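Local atomic coordinates of inner membrane lipoprotein SadB (Salmonella enterica, PDB entry 4C47), a protein that is required for proper surface display of the trimeric autotransporter adhesin SadA and may take a direct part in its biogenesis. Residues N114-V120 and I156-G161. Numbering follows the deposited sequence.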
ATOM      1  N   ASN A 114     -26.374  -5.438  14.776  1.00 49.90           N
ATOM      2  CA  ASN A 114     -25.785  -4.121  14.576  1.00 52.97           C
ATOM      3  C   ASN A 114     -24.951  -3.723  15.788  1.00 55.03           C
ATOM      4  O   ASN A 114     -25.464  -3.643  16.904  1.00 57.79           O
ATOM      5  CB  ASN A 114     -26.894  -3.100  14.305  1.00 53.74           C
ATOM      6  CG  ASN A 114     -26.377  -1.678  14.188  1.00 54.78           C
ATOM      7  OD1 ASN A 114     -25.190  -1.442  13.973  1.00 63.91           O
ATOM      8  ND2 ASN A 114     -27.283  -0.715  14.326  1.00 59.20           N
ATOM      9  N   LEU A 115     -23.663  -3.481  15.563  1.00 50.85           N
ATOM     10  CA  LEU A 115     -22.735  -3.173  16.646  1.00 45.33           C
ATOM     11  C   LEU A 115     -22.798  -1.707  17.051  1.00 56.16           C
ATOM     12  O   LEU A 115     -22.298  -1.329  18.109  1.00 61.57           O
ATOM     13  CB  LEU A 115     -21.307  -3.537  16.240  1.00 49.03           C
ATOM     14  CG  LEU A 115     -21.048  -5.013  15.940  1.00 52.83           C
ATOM     15  CD1 LEU A 115     -19.571  -5.259  15.627  1.00 41.89           C
ATOM     16  CD2 LEU A 115     -21.518  -5.875  17.107  1.00 39.56           C
ATOM     17  N   LEU A 116     -23.416  -0.888  16.207  1.00 44.32           N
ATOM     18  CA  LEU A 116     -23.472   0.552  16.432  1.00 46.90           C
ATOM     19  C   LEU A 116     -24.605   0.923  17.393  1.00 59.97           C
ATOM     20  O   LEU A 116     -25.364   0.061  17.837  1.00 50.83           O
ATOM     21  CB  LEU A 116     -23.643   1.287  15.103  1.00 49.10           C
ATOM     22  CG  LEU A 116     -22.640   0.927  14.002  1.00 51.61           C
ATOM     23  CD1 LEU A 116     -22.864   1.785  12.762  1.00 51.08           C
ATOM     24  CD2 LEU A 116     -21.206   1.060  14.503  1.00 47.47           C
ATOM     25  N   SER A 117     -24.709   2.211  17.701  1.00 58.27           N
ATOM     26  CA  SER A 117     -25.678   2.705  18.674  1.00 60.41           C
ATOM     27  C   SER A 117     -26.951   3.237  18.017  1.00 64.69           C
ATOM     28  O   SER A 117     -27.897   3.614  18.705  1.00 67.93           O
ATOM     29  CB  SER A 117     -25.048   3.800  19.534  1.00 61.00           C
ATOM     30  OG  SER A 117     -24.654   4.907  18.741  1.00 70.17           O
ATOM     31  N   ILE A 118     -26.966   3.279  16.689  1.00 64.65           N
ATOM     32  CA  ILE A 118     -28.153   3.696  15.951  1.00 66.46           C
ATOM     33  C   ILE A 118     -28.587   2.597  14.983  1.00 67.33           C
ATOM     34  O   ILE A 118     -27.752   1.828  14.501  1.00 62.99           O
ATOM     35  CB  ILE A 118     -27.922   5.023  15.188  1.00 74.89           C
ATOM     36  CG1 ILE A 118     -26.762   4.889  14.199  1.00 71.58           C
ATOM     37  CG2 ILE A 118     -27.661   6.158  16.163  1.00 75.54           C
ATOM     38  CD1 ILE A 118     -26.585   6.103  13.314  1.00 79.63           C
ATOM     39  N   PRO A 119     -29.900   2.506  14.714  1.00 69.16           N
ATOM     40  CA  PRO A 119     -30.408   1.500  13.775  1.00 69.12           C
ATOM     41  C   PRO A 119     -29.826   1.688  12.378  1.00 66.79           C
ATOM     42  O   PRO A 119     -29.525   2.812  11.983  1.00 71.80           O
ATOM     43  CB  PRO A 119     -31.914   1.778  13.741  1.00 64.35           C
ATOM     44  CG  PRO A 119     -32.208   2.511  15.004  1.00 72.38           C
ATOM     45  CD  PRO A 119     -30.983   3.313  15.306  1.00 69.18           C
ATOM     46  N   VAL A 120     -29.667   0.589  11.650  1.00 62.26           N
ATOM     47  CA  VAL A 120     -29.331   0.644  10.234  1.00 61.23           C
ATOM     48  C   VAL A 120     -30.352  -0.183   9.457  1.00 65.61           C
ATOM     49  O   VAL A 120     -30.777  -1.246   9.913  1.00 69.91           O
ATOM     50  CB  VAL A 120     -27.891   0.147   9.949  1.00 66.55           C
ATOM     51  CG1 VAL A 120     -26.873   1.052  10.622  1.00 55.92           C
ATOM     52  CG2 VAL A 120     -27.705  -1.288  10.413  1.00 62.88           C
ATOM     53  N   ILE A 156     -34.326  -5.629   5.841  1.00112.32           N
ATOM     54  CA  ILE A 156     -34.210  -5.927   7.262  1.00112.73           C
ATOM     55  C   ILE A 156     -33.699  -4.721   8.044  1.00104.90           C
ATOM     56  O   ILE A 156     -32.684  -4.121   7.687  1.00106.92           O
ATOM     57  CB  ILE A 156     -33.249  -7.110   7.507  1.00116.02           C
ATOM     58  CG1 ILE A 156     -33.610  -8.299   6.610  1.00124.14           C
ATOM     59  CG2 ILE A 156     -33.245  -7.505   8.976  1.00112.56           C
ATOM     60  CD1 ILE A 156     -35.009  -8.826   6.813  1.00131.82           C
ATOM     61  N   GLU A 157     -34.410  -4.368   9.109  1.00 93.82           N
ATOM     62  CA  GLU A 157     -33.962  -3.311  10.004  1.00 85.19           C
ATOM     63  C   GLU A 157     -33.221  -3.900  11.196  1.00 79.95           C
ATOM     64  O   GLU A 157     -33.787  -4.677  11.965  1.00 82.13           O
ATOM     65  CB  GLU A 157     -35.141  -2.473  10.492  1.00 91.63           C
ATOM     66  CG  GLU A 157     -34.754  -1.429  11.525  1.00 93.17           C
ATOM     67  CD  GLU A 157     -35.924  -0.577  11.967  1.00108.39           C
ATOM     68  OE1 GLU A 157     -37.078  -0.930  11.640  1.00125.40           O
ATOM     69  OE2 GLU A 157     -35.689   0.449  12.638  1.00105.12           O
ATOM     70  N   LEU A 158     -31.953  -3.530  11.340  1.00 72.71           N
ATOM     71  CA  LEU A 158     -31.129  -4.031  12.433  1.00 59.08           C
ATOM     72  C   LEU A 158     -31.026  -3.007  13.558  1.00 58.19           C
ATOM     73  O   LEU A 158     -30.314  -2.010  13.439  1.00 58.03           O
ATOM     74  CB  LEU A 158     -29.737  -4.404  11.927  1.00 59.10           C
ATOM     75  CG  LEU A 158     -29.683  -5.493  10.854  1.00 64.26           C
ATOM     76  CD1 LEU A 158     -28.260  -5.685  10.357  1.00 60.73           C
ATOM     77  CD2 LEU A 158     -30.249  -6.798  11.388  1.00 69.60           C
ATOM     78  N   LEU A 159     -31.750  -3.257  14.647  1.00 61.87           N
ATOM     79  CA  LEU A 159     -31.710  -2.385  15.817  1.00 63.16           C
ATOM     80  C   LEU A 159     -30.428  -2.638  16.602  1.00 60.10           C
ATOM     81  O   LEU A 159     -29.912  -3.757  16.597  1.00 65.39           O
ATOM     82  CB  LEU A 159     -32.936  -2.617  16.704  1.00 58.69           C
ATOM     83  CG  LEU A 159     -34.262  -2.099  16.146  1.00 69.02           C
ATOM     84  CD1 LEU A 159     -35.410  -2.394  17.101  1.00 62.21           C
ATOM     85  CD2 LEU A 159     -34.167  -0.605  15.866  1.00 76.32           C
ATOM     86  N   PRO A 160     -29.903  -1.597  17.274  1.00 56.13           N
ATOM     87  CA  PRO A 160     -28.646  -1.724  18.021  1.00 50.55           C
ATOM     88  C   PRO A 160     -28.711  -2.808  19.092  1.00 51.48           C
ATOM     89  O   PRO A 160     -29.537  -2.720  19.996  1.00 69.53           O
ATOM     90  CB  PRO A 160     -28.496  -0.355  18.694  1.00 53.91           C
ATOM     91  CG  PRO A 160     -29.310   0.570  17.876  1.00 61.23           C
ATOM     92  CD  PRO A 160     -30.463  -0.238  17.366  1.00 58.68           C
ATOM     93  N   GLY A 161     -27.858  -3.822  18.977  1.00 49.52           N
ATOM     94  CA  GLY A 161     -27.736  -4.841  20.004  1.00 50.16           C
ATOM     95  C   GLY A 161     -28.657  -6.035  19.834  1.00 57.60           C
ATOM     96  O   GLY A 161     -28.552  -7.017  20.571  1.00 56.81           O
TER
HETATM   97  O   HOH W   1     -29.153  -5.676  14.917  1.00 54.95           O
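Pro119 packs its ring against Leu159 and Pro160: its CG lies 3.8 Å from Leu159 CD2 and 4.0 Å from Pro160 CD. The Pro160 ring sits over the bend of 114-120, where CB meets Leu116 O and CG meets Ser117 O. Next along the chain, Val120 and Leu158 form an antiparallel hydrogen-bonded pair, Leu158 N to Val120 O at 2.9 Å and Val120 N to Leu158 O at 3.2 Å. Leu158 O also receives a weak bond from Asn114 ND2. With CG anti to the backbone N (chi1 176°), the Asn114 amide spans its own loop, ND2 donating a short, bent bond to Ile118 O (2.6 Å), which lies in the amide plane, and OD1 accepting from Leu116 N, which stands above the amide's carbonyl plane, in an Asx turn. This probably fixes the amide's rotation. At the edge Gly161 N donates a hydrogen bond to Asn114 O (3.2 Å), and a water links Asn114 N to Leu159 O. The contact thus ties together two loops of the beta-sandwich domain, following strands 105-114 and 148-153. Ser117 OG hydrogen-bonds Asn114 O of a neighbouring subunit. Val120 rests on Phe192 of strand 191-192, and Leu158 on Leu92 of strand 91-102.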